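Local structure of dTDP-4-dehydrorhamnose 3,5-epimerase (Bacillus anthracis str. Ames, 3RYK) at residues A[84-94]-A[160-170]; A[103-111]-A[120-128]. The protein catalyses the epimerisation of dTDP-4-dehydro-6-deoxyglucose at carbons 3 and 5 of the sugar ring, a step in making dTDP-L-rhamnose. One frame throughout, in Å; residues are numbered along the deposited sequence.

Following the chain from its N terminus, residues 84-94, the end of strand 82-88 and the loop after it, come first; 65 residues later their partner, 160-170, returns to them, and contact 1 closes that long loop, which contains much strand and no helix. Nested inside it, contact 2 closes a much shorter one, the hairpin of strands 104-111 and 122-128. Both belong to one five-stranded antiparallel sheet of the jelly-roll-like fold, contact 2 at one border and contact 1 at the other, with strand 141-147 between them. Their centres lie about 18 Å apart, yet they touch where Leu85 CD1 packs on Val110 CG2 at 3.9 Å.

Contact 1 (A[84-94]-A[160-170]); sequences GLHFQKNPKAQ and EYYSADHDSGV
The side-chain amide of Gln88 reaches into the loop 160-163, where its OE1 accepts a hydrogen bond from Ser163 N (2.9 Å) arriving from above the carbonyl plane. CG anti to the backbone N (chi1 -161°) and an extended chain carry the amide that far, and its NE2 adds a weak bond to Tyr161 O. Glutamine suits this buried place because one flat group can serve both a backbone donor and a backbone acceptor. Gln94 makes the straighter bond to the same loop: NE2 meets Glu160 O at 3.0 Å, with the acceptor in the amide plane.

Closer to the strands, Ser168 N binds Phe87 O, while Ser168 CB lies over one face of the Phe87 ring and Val170 CG2 meets its edge, 3.8 Å from CE2. Leu85 N binds Val170 O, and Leu85 CD1 rests 3.9 Å from Val170 CB. Between them Gly169 adopts backbone angles that call for glycine.

On the solvent side the contact is made by long lysine side chains. Lys92 CG forms a CH-pi contact over the centre of the His166 ring, whose ND1 is hydrogen-bonded in plane with Ser163 OG. Lys89 brings NZ to 2.8 Å from Ser168 OG.

Asp167, paired with Gln88, accepts a bond from Tyr162 OH. It also touches the bound pyrophosphate, so this sheet border of the jelly-roll-like fold forms part of the pyrophosphate pocket.

Contact 2 (A[103-111]-A[120-128]); sequences GAIYDVIVD and KQWRGYILS
Tyr106 lies across the neighbouring strand at Gly124, whose bare CA lets the ring lie this close. From CB, with CG anti to the backbone N (chi1 168°), the chain turns toward strand 122-128. Ring carbon CE1 comes to 3.6 Å from Gly124 CA, CZ follows at 3.8 Å, and at the tip OH stands 3.6 Å from Trp122 CZ3, the two side chains crossing at about a right angle.

The two strands run antiparallel in regular register from Ala104 opposite Ser128 to Val110 opposite Trp122. Ile105, Asp107 and Ile109 exchange paired backbone bonds with Leu127, Tyr125 and Arg123; the two between Asp107 and Tyr125, N to O each way, are both nearly straight and 2.7 Å long. At the loop end of the hairpin the pairing changes, and Asp111 stands against two residues: its N binds Gln121 O and its O accepts from Lys120 N.

The face bearing Ile105, Ile109, Tyr125 and Leu127 is largely apolar. Ile109 CG1 meets the edge of the Tyr125 ring, 4.0 Å from CE2, while Arg123 CG lies over one face of that ring near the rim before its guanidinium leaves for a salt bridge with Glu29. Asp107, buried on this face, has its OD2 satisfied by His143 NE2.

Strand 104-111 is bonded on its other side to strand 141-147, whereas 122-128 borders the sheet within the chain. Strand 134-137 packs on the Ile109 and Tyr125 side through Leu135, and the loop holding Pro180 and Trp181 lies against the face of Tyr106, Val108 and Trp122.

Contact 1 (A[84-94]-A[160-170])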
loop_
_atom_site.group_PDB
_atom_site.type_symbol
_atom_site.label_atom_id
_atom_site.label_comp_id
_atom_site.label_asym_id
_atom_site.label_seq_id
_atom_site.Cartn_x
_atom_site.Cartn_y
_atom_site.Cartn_z
ATOM N N GLY A 84 -6.421 -18.485 -0.235
ATOM C CA GLY A 84 -5.252 -19.385 -0.297
ATOM C C GLY A 84 -5.578 -20.856 -0.054
ATOM O O GLY A 84 -6.754 -21.252 -0.180
ATOM N N LEU A 85 -4.582 -21.696 0.274
ATOM C CA LEU A 85 -3.142 -21.344 0.422
ATOM C C LEU A 85 -2.481 -21.284 -0.956
ATOM O O LEU A 85 -2.418 -22.306 -1.630
ATOM C CB LEU A 85 -2.411 -22.417 1.249
ATOM C CG LEU A 85 -2.751 -22.704 2.715
ATOM C CD1 LEU A 85 -2.058 -23.983 3.180
ATOM C CD2 LEU A 85 -2.369 -21.512 3.592
ATOM N N HIS A 86 -1.973 -20.108 -1.332
ATOM C CA HIS A 86 -1.319 -19.869 -2.627
ATOM C C HIS A 86 0.206 -19.967 -2.672
ATOM O O HIS A 86 0.888 -19.724 -1.684
ATOM C CB HIS A 86 -1.656 -18.431 -3.082
ATOM C CG HIS A 86 -0.877 -17.966 -4.281
ATOM N ND1 HIS A 86 0.436 -17.550 -4.199
ATOM C CD2 HIS A 86 -1.233 -17.815 -5.579
ATOM C CE1 HIS A 86 0.864 -17.195 -5.397
ATOM N NE2 HIS A 86 -0.132 -17.342 -6.253
ATOM N N PHE A 87 0.731 -20.327 -3.842
ATOM C CA PHE A 87 2.169 -20.393 -4.071
ATOM C C PHE A 87 2.289 -20.421 -5.590
ATOM O O PHE A 87 1.506 -21.097 -6.273
ATOM C CB PHE A 87 2.946 -21.521 -3.387
ATOM C CG PHE A 87 2.651 -22.893 -3.898
ATOM C CD1 PHE A 87 3.370 -23.412 -4.969
ATOM C CD2 PHE A 87 1.707 -23.686 -3.280
ATOM C CE1 PHE A 87 3.115 -24.695 -5.432
ATOM C CE2 PHE A 87 1.454 -24.968 -3.735
ATOM C CZ PHE A 87 2.157 -25.472 -4.808
ATOM N N GLN A 88 3.229 -19.661 -6.130
ATOM C CA GLN A 88 3.409 -19.637 -7.566
ATOM C C GLN A 88 4.624 -20.525 -7.788
ATOM O O GLN A 88 5.693 -20.266 -7.234
ATOM C CB GLN A 88 3.620 -18.205 -8.067
ATOM C CG GLN A 88 3.351 -18.047 -9.545
ATOM C CD GLN A 88 3.435 -16.618 -10.018
ATOM O OE1 GLN A 88 2.403 -15.983 -10.241
ATOM N NE2 GLN A 88 4.638 -16.073 -10.081
ATOM N N LYS A 89 4.458 -21.604 -8.557
ATOM C CA LYS A 89 5.566 -22.512 -8.826
ATOM C C LYS A 89 6.645 -21.871 -9.677
ATOM O O LYS A 89 6.343 -21.042 -10.544
ATOM C CB LYS A 89 5.102 -23.773 -9.591
ATOM C CG LYS A 89 4.232 -24.791 -8.853
ATOM C CD LYS A 89 3.858 -25.938 -9.814
ATOM C CE LYS A 89 3.162 -27.127 -9.132
ATOM N NZ LYS A 89 1.900 -26.825 -8.412
ATOM N N ASN A 90 7.901 -22.238 -9.415
ATOM C CA ASN A 90 9.017 -21.729 -10.217
ATOM C C ASN A 90 8.830 -22.186 -11.666
ATOM O O ASN A 90 8.039 -23.096 -11.930
ATOM C CB ASN A 90 10.410 -22.087 -9.655
ATOM C CG ASN A 90 10.996 -20.996 -8.747
ATOM O OD1 ASN A 90 11.185 -19.850 -9.174
ATOM N ND2 ASN A 90 11.386 -21.375 -7.546
ATOM N N PRO A 91 9.539 -21.546 -12.608
ATOM C CA PRO A 91 10.504 -20.439 -12.447
ATOM C C PRO A 91 9.955 -19.069 -12.018
ATOM O O PRO A 91 10.723 -18.108 -11.999
ATOM C CB PRO A 91 11.118 -20.322 -13.845
ATOM C CG PRO A 91 10.076 -20.837 -14.753
ATOM C CD PRO A 91 9.388 -21.935 -14.022
ATOM N N LYS A 92 8.671 -18.969 -11.664
ATOM C CA LYS A 92 8.091 -17.698 -11.260
ATOM C C LYS A 92 7.674 -17.640 -9.781
ATOM O O LYS A 92 6.582 -17.163 -9.457
ATOM C CB LYS A 92 6.912 -17.379 -12.186
ATOM C CG LYS A 92 7.323 -17.394 -13.660
ATOM C CD LYS A 92 6.185 -17.086 -14.604
ATOM C CE LYS A 92 6.649 -17.237 -16.051
ATOM N NZ LYS A 92 5.582 -16.977 -17.066
ATOM N N ALA A 93 8.551 -18.103 -8.888
ATOM C CA ALA A 93 8.261 -18.085 -7.451
ATOM C C ALA A 93 8.255 -16.631 -6.989
ATOM O O ALA A 93 9.028 -15.809 -7.500
ATOM C CB ALA A 93 9.280 -18.901 -6.655
ATOM N N GLN A 94 7.371 -16.324 -6.041
ATOM C CA GLN A 94 7.232 -14.969 -5.498
ATOM C C GLN A 94 7.516 -14.798 -4.011
ATOM O O GLN A 94 7.054 -15.587 -3.182
ATOM C CB GLN A 94 5.782 -14.518 -5.668
ATOM C CG GLN A 94 5.272 -14.268 -7.083
ATOM C CD GLN A 94 3.763 -14.099 -7.107
ATOM O OE1 GLN A 94 3.038 -14.895 -6.510
ATOM N NE2 GLN A 94 3.282 -13.103 -7.835
ATOM N N GLU A 160 7.928 -10.844 -8.134
ATOM C CA GLU A 160 7.808 -11.495 -9.433
ATOM C C GLU A 160 6.365 -11.311 -9.889
ATOM O O GLU A 160 5.428 -11.487 -9.109
ATOM C CB GLU A 160 8.202 -12.973 -9.364
ATOM C CG GLU A 160 8.081 -13.798 -10.676
ATOM C CD GLU A 160 8.921 -13.281 -11.853
ATOM O OE1 GLU A 160 9.618 -14.121 -12.462
ATOM O OE2 GLU A 160 8.943 -12.063 -12.148
ATOM N N TYR A 161 6.175 -10.927 -11.146
ATOM C CA TYR A 161 4.831 -10.722 -11.658
ATOM C C TYR A 161 3.959 -11.960 -11.615
ATOM O O TYR A 161 4.456 -13.094 -11.614
ATOM C CB TYR A 161 4.854 -10.172 -13.089
ATOM C CG TYR A 161 5.452 -8.804 -13.163
ATOM C CD1 TYR A 161 4.713 -7.699 -12.759
ATOM C CD2 TYR A 161 6.731 -8.605 -13.646
ATOM C CE1 TYR A 161 5.238 -6.442 -12.810
ATOM C CE2 TYR A 161 7.267 -7.340 -13.717
ATOM C CZ TYR A 161 6.510 -6.259 -13.289
ATOM O OH TYR A 161 7.016 -4.985 -13.340
ATOM N N TYR A 162 2.652 -11.713 -11.578
ATOM C CA TYR A 162 1.662 -12.771 -11.546
ATOM C C TYR A 162 1.666 -13.553 -12.860
ATOM O O TYR A 162 1.906 -12.991 -13.933
ATOM C CB TYR A 162 0.263 -12.202 -11.260
ATOM C CG TYR A 162 -0.812 -13.258 -11.285
ATOM C CD1 TYR A 162 -0.979 -14.127 -10.214
ATOM C CD2 TYR A 162 -1.672 -13.381 -12.372
ATOM C CE1 TYR A 162 -1.963 -15.107 -10.228
ATOM C CE2 TYR A 162 -2.661 -14.354 -12.396
ATOM C CZ TYR A 162 -2.805 -15.214 -11.319
ATOM O OH TYR A 162 -3.786 -16.187 -11.335
ATOM N N SER A 163 1.423 -14.853 -12.743
ATOM C CA SER A 163 1.376 -15.768 -13.875
ATOM C C SER A 163 0.254 -16.776 -13.618
ATOM O O SER A 163 0.427 -17.734 -12.858
ATOM C CB SER A 163 2.726 -16.479 -14.050
ATOM O OG SER A 163 2.687 -17.435 -15.108
ATOM N N ALA A 164 -0.904 -16.554 -14.241
ATOM C CA ALA A 164 -2.050 -17.459 -14.077
ATOM C C ALA A 164 -1.645 -18.909 -14.384
ATOM O O ALA A 164 -2.249 -19.853 -13.871
ATOM C CB ALA A 164 -3.191 -17.022 -14.971
ATOM N N ASP A 165 -0.615 -19.056 -15.223
ATOM C CA ASP A 165 -0.056 -20.339 -15.639
ATOM C C ASP A 165 0.546 -21.115 -14.462
ATOM O O ASP A 165 0.237 -22.285 -14.254
ATOM C CB ASP A 165 1.039 -20.056 -16.694
ATOM C CG ASP A 165 1.696 -21.318 -17.261
ATOM O OD1 ASP A 165 1.297 -22.451 -16.910
ATOM O OD2 ASP A 165 2.633 -21.163 -18.082
ATOM N N HIS A 166 1.403 -20.437 -13.701
ATOM C CA HIS A 166 2.105 -21.007 -12.545
ATOM C C HIS A 166 1.376 -20.867 -11.210
ATOM O O HIS A 166 1.870 -21.320 -10.178
ATOM C CB HIS A 166 3.471 -20.326 -12.448
ATOM C CG HIS A 166 4.314 -20.531 -13.666
ATOM N ND1 HIS A 166 4.148 -19.786 -14.814
ATOM C CD2 HIS A 166 5.324 -21.396 -13.921
ATOM C CE1 HIS A 166 5.018 -20.186 -15.726
ATOM N NE2 HIS A 166 5.742 -21.162 -15.208
ATOM N N ASP A 167 0.205 -20.248 -11.238
ATOM C CA ASP A 167 -0.580 -20.044 -10.039
ATOM C C ASP A 167 -1.051 -21.416 -9.526
ATOM O O ASP A 167 -1.706 -22.164 -10.254
ATOM C CB ASP A 167 -1.740 -19.100 -10.379
ATOM C CG ASP A 167 -2.544 -18.688 -9.178
ATOM O OD1 ASP A 167 -2.263 -19.163 -8.065
ATOM O OD2 ASP A 167 -3.473 -17.875 -9.354
ATOM N N SER A 168 -0.690 -21.753 -8.286
ATOM C CA SER A 168 -1.065 -23.036 -7.679
ATOM C C SER A 168 -1.448 -22.827 -6.193
ATOM O O SER A 168 -1.845 -21.734 -5.805
ATOM C CB SER A 168 0.083 -24.041 -7.844
ATOM O OG SER A 168 -0.262 -25.341 -7.381
ATOM N N GLY A 169 -1.366 -23.875 -5.383
ATOM C CA GLY A 169 -1.713 -23.758 -3.981
ATOM C C GLY A 169 -1.902 -25.059 -3.222
ATOM O O GLY A 169 -1.615 -26.150 -3.734
ATOM N N VAL A 170 -2.391 -24.929 -1.994
ATOM C CA VAL A 170 -2.648 -26.061 -1.110
ATOM C C VAL A 170 -4.028 -25.848 -0.464
ATOM O O VAL A 170 -4.311 -24.791 0.110
ATOM C CB VAL A 170 -1.560 -26.216 -0.032
ATOM C CG1 VAL A 170 -1.899 -27.369 0.890
ATOM C CG2 VAL A 170 -0.189 -26.414 -0.675
#

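Contact 2 (A[103-111]-A[120-128])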
loop_
_atom_site.group_PDB
_atom_site.type_symbol
_atom_site.label_atom_id
_atom_site.label_comp_id
_atom_site.label_asym_id
_atom_site.label_seq_id
_atom_site.Cartn_x
_atom_site.Cartn_y
_atom_site.Cartn_z
ATOM N N GLY A 103 -9.262 -3.897 9.016
ATOM C CA GLY A 103 -9.649 -5.157 9.618
ATOM C C GLY A 103 -8.490 -5.960 10.207
ATOM O O GLY A 103 -7.481 -5.417 10.676
ATOM N N ALA A 104 -8.635 -7.272 10.178
ATOM C CA ALA A 104 -7.627 -8.164 10.719
ATOM C C ALA A 104 -7.780 -9.540 10.104
ATOM O O ALA A 104 -8.891 -9.913 9.722
ATOM C CB ALA A 104 -7.778 -8.243 12.225
ATOM N N ILE A 105 -6.658 -10.261 10.020
ATOM C CA ILE A 105 -6.602 -11.598 9.468
ATOM C C ILE A 105 -5.694 -12.516 10.275
ATOM O O ILE A 105 -4.838 -12.057 11.039
ATOM C CB ILE A 105 -6.002 -11.566 8.015
ATOM C CG1 ILE A 105 -4.481 -11.257 8.033
ATOM C CG2 ILE A 105 -6.758 -10.611 7.138
ATOM C CD1 ILE A 105 -3.851 -11.033 6.652
ATOM N N TYR A 106 -5.938 -13.807 10.128
ATOM C CA TYR A 106 -5.132 -14.872 10.728
ATOM C C TYR A 106 -4.439 -15.388 9.492
ATOM O O TYR A 106 -5.082 -16.009 8.643
ATOM C CB TYR A 106 -5.971 -15.922 11.434
ATOM C CG TYR A 106 -5.238 -17.204 11.824
ATOM C CD1 TYR A 106 -4.345 -17.245 12.886
ATOM C CD2 TYR A 106 -5.510 -18.401 11.161
ATOM C CE1 TYR A 106 -3.706 -18.438 13.243
ATOM C CE2 TYR A 106 -4.887 -19.608 11.519
ATOM C CZ TYR A 106 -3.986 -19.624 12.554
ATOM O OH TYR A 106 -3.377 -20.832 12.893
ATOM N N ASP A 107 -3.146 -15.112 9.376
ATOM C CA ASP A 107 -2.352 -15.497 8.237
ATOM C C ASP A 107 -1.466 -16.700 8.511
ATOM O O ASP A 107 -0.769 -16.762 9.530
ATOM C CB ASP A 107 -1.555 -14.266 7.833
ATOM C CG ASP A 107 -0.837 -14.429 6.528
ATOM O OD1 ASP A 107 -0.000 -15.347 6.360
ATOM O OD2 ASP A 107 -1.107 -13.576 5.662
ATOM N N VAL A 108 -1.474 -17.648 7.578
ATOM C CA VAL A 108 -0.697 -18.853 7.727
ATOM C C VAL A 108 0.306 -19.002 6.592
ATOM O O VAL A 108 0.019 -18.619 5.450
ATOM C CB VAL A 108 -1.606 -20.107 7.650
ATOM C CG1 VAL A 108 -0.762 -21.413 7.568
ATOM C CG2 VAL A 108 -2.592 -20.144 8.815
ATOM N N ILE A 109 1.480 -19.521 6.927
ATOM C CA ILE A 109 2.516 -19.771 5.936
ATOM C C ILE A 109 2.990 -21.183 6.211
ATOM O O ILE A 109 3.042 -21.604 7.366
ATOM C CB ILE A 109 3.707 -18.740 5.900
ATOM C CG1 ILE A 109 4.618 -18.841 7.121
ATOM C CG2 ILE A 109 3.179 -17.322 5.708
ATOM C CD1 ILE A 109 5.758 -17.848 7.077
ATOM N N VAL A 110 3.291 -21.916 5.137
ATOM C CA VAL A 110 3.758 -23.294 5.223
ATOM C C VAL A 110 5.083 -23.424 4.447
ATOM O O VAL A 110 5.179 -22.984 3.302
ATOM C CB VAL A 110 2.722 -24.250 4.578
ATOM C CG1 VAL A 110 3.108 -25.707 4.887
ATOM C CG2 VAL A 110 1.299 -23.964 5.082
ATOM N N ASP A 111 6.103 -24.011 5.075
ATOM C CA ASP A 111 7.419 -24.184 4.437
ATOM C C ASP A 111 7.314 -25.425 3.532
ATOM O O ASP A 111 7.150 -26.550 4.028
ATOM C CB ASP A 111 8.527 -24.330 5.505
ATOM C CG ASP A 111 9.942 -24.394 4.910
ATOM O OD1 ASP A 111 10.083 -24.564 3.679
ATOM O OD2 ASP A 111 10.942 -24.258 5.677
ATOM N N LYS A 120 7.345 -28.728 5.788
ATOM C CA LYS A 120 5.930 -28.982 6.084
ATOM C C LYS A 120 5.385 -28.177 7.276
ATOM O O LYS A 120 4.162 -28.063 7.432
ATOM C CB LYS A 120 5.548 -30.466 6.212
ATOM C CG LYS A 120 5.778 -31.327 4.971
ATOM C CD LYS A 120 5.047 -32.652 5.173
ATOM C CE LYS A 120 5.178 -33.677 4.042
ATOM N NZ LYS A 120 6.510 -34.291 3.892
ATOM N N GLN A 121 6.270 -27.594 8.090
ATOM C CA GLN A 121 5.835 -26.801 9.236
ATOM C C GLN A 121 5.140 -25.495 8.819
ATOM O O GLN A 121 5.381 -24.951 7.742
ATOM C CB GLN A 121 6.995 -26.502 10.184
ATOM C CG GLN A 121 7.694 -27.746 10.745
ATOM C CD GLN A 121 8.779 -27.419 11.768
ATOM O OE1 GLN A 121 8.769 -26.357 12.396
ATOM N NE2 GLN A 121 9.704 -28.355 11.965
ATOM N N TRP A 122 4.278 -25.001 9.701
ATOM C CA TRP A 122 3.516 -23.781 9.465
ATOM C C TRP A 122 3.438 -22.883 10.684
ATOM O O TRP A 122 3.814 -23.269 11.793
ATOM C CB TRP A 122 2.085 -24.128 9.040
ATOM C CG TRP A 122 1.349 -24.947 10.042
ATOM C CD1 TRP A 122 1.306 -26.308 10.108
ATOM C CD2 TRP A 122 0.545 -24.472 11.130
ATOM N NE1 TRP A 122 0.541 -26.708 11.169
ATOM C CE2 TRP A 122 0.065 -25.600 11.816
ATOM C CE3 TRP A 122 0.197 -23.199 11.602
ATOM C CZ2 TRP A 122 -0.757 -25.497 12.942
ATOM C CZ3 TRP A 122 -0.607 -23.105 12.713
ATOM C CH2 TRP A 122 -1.072 -24.243 13.373
ATOM N N ARG A 123 2.953 -21.667 10.467
ATOM C CA ARG A 123 2.783 -20.729 11.571
ATOM C C ARG A 123 1.666 -19.742 11.263
ATOM O O ARG A 123 1.565 -19.229 10.143
ATOM C CB ARG A 123 4.087 -20.033 11.952
ATOM C CG ARG A 123 3.971 -19.068 13.154
ATOM C CD ARG A 123 5.359 -18.712 13.684
ATOM N NE ARG A 123 5.332 -17.843 14.865
ATOM C CZ ARG A 123 5.142 -18.269 16.113
ATOM N NH1 ARG A 123 4.895 -19.551 16.359
ATOM N NH2 ARG A 123 5.147 -17.398 17.128
ATOM N N GLY A 124 0.833 -19.520 12.274
ATOM C CA GLY A 124 -0.310 -18.613 12.209
ATOM C C GLY A 124 -0.036 -17.279 12.889
ATOM O O GLY A 124 0.252 -17.246 14.089
ATOM N N TYR A 125 -0.144 -16.189 12.125
ATOM C CA TYR A 125 0.106 -14.828 12.620
ATOM C C TYR A 125 -1.132 -13.940 12.490
ATOM O O TYR A 125 -1.911 -14.053 11.518
ATOM C CB TYR A 125 1.143 -14.147 11.734
ATOM C CG TYR A 125 2.417 -14.895 11.476
ATOM C CD1 TYR A 125 3.564 -14.644 12.214
ATOM C CD2 TYR A 125 2.490 -15.828 10.463
ATOM C CE1 TYR A 125 4.750 -15.305 11.948
ATOM C CE2 TYR A 125 3.657 -16.505 10.196
ATOM C CZ TYR A 125 4.795 -16.238 10.942
ATOM O OH TYR A 125 5.964 -16.908 10.662
ATOM N N ILE A 126 -1.305 -13.036 13.448
ATOM C CA ILE A 126 -2.425 -12.112 13.430
ATOM C C ILE A 126 -1.880 -10.771 12.959
ATOM O O ILE A 126 -1.082 -10.146 13.674
ATOM C CB ILE A 126 -3.142 -11.971 14.804
ATOM C CG1 ILE A 126 -3.779 -13.303 15.251
ATOM C CG2 ILE A 126 -4.193 -10.892 14.743
ATOM C CD1 ILE A 126 -4.421 -13.260 16.649
ATOM N N LEU A 127 -2.317 -10.356 11.774
ATOM C CA LEU A 127 -1.937 -9.115 11.144
ATOM C C LEU A 127 -3.203 -8.255 11.133
ATOM O O LEU A 127 -4.299 -8.711 10.756
ATOM C CB LEU A 127 -1.395 -9.372 9.739
ATOM C CG LEU A 127 -0.238 -10.385 9.655
ATOM C CD1 LEU A 127 0.282 -10.562 8.224
ATOM C CD2 LEU A 127 0.896 -9.972 10.586
ATOM N N SER A 128 -3.082 -7.010 11.575
ATOM C CA SER A 128 -4.239 -6.128 11.619
ATOM C C SER A 128 -3.945 -4.661 11.313
ATOM O O SER A 128 -2.788 -4.233 11.236
ATOM C CB SER A 128 -4.902 -6.232 12.983
ATOM O OG SER A 128 -4.031 -5.693 13.991
#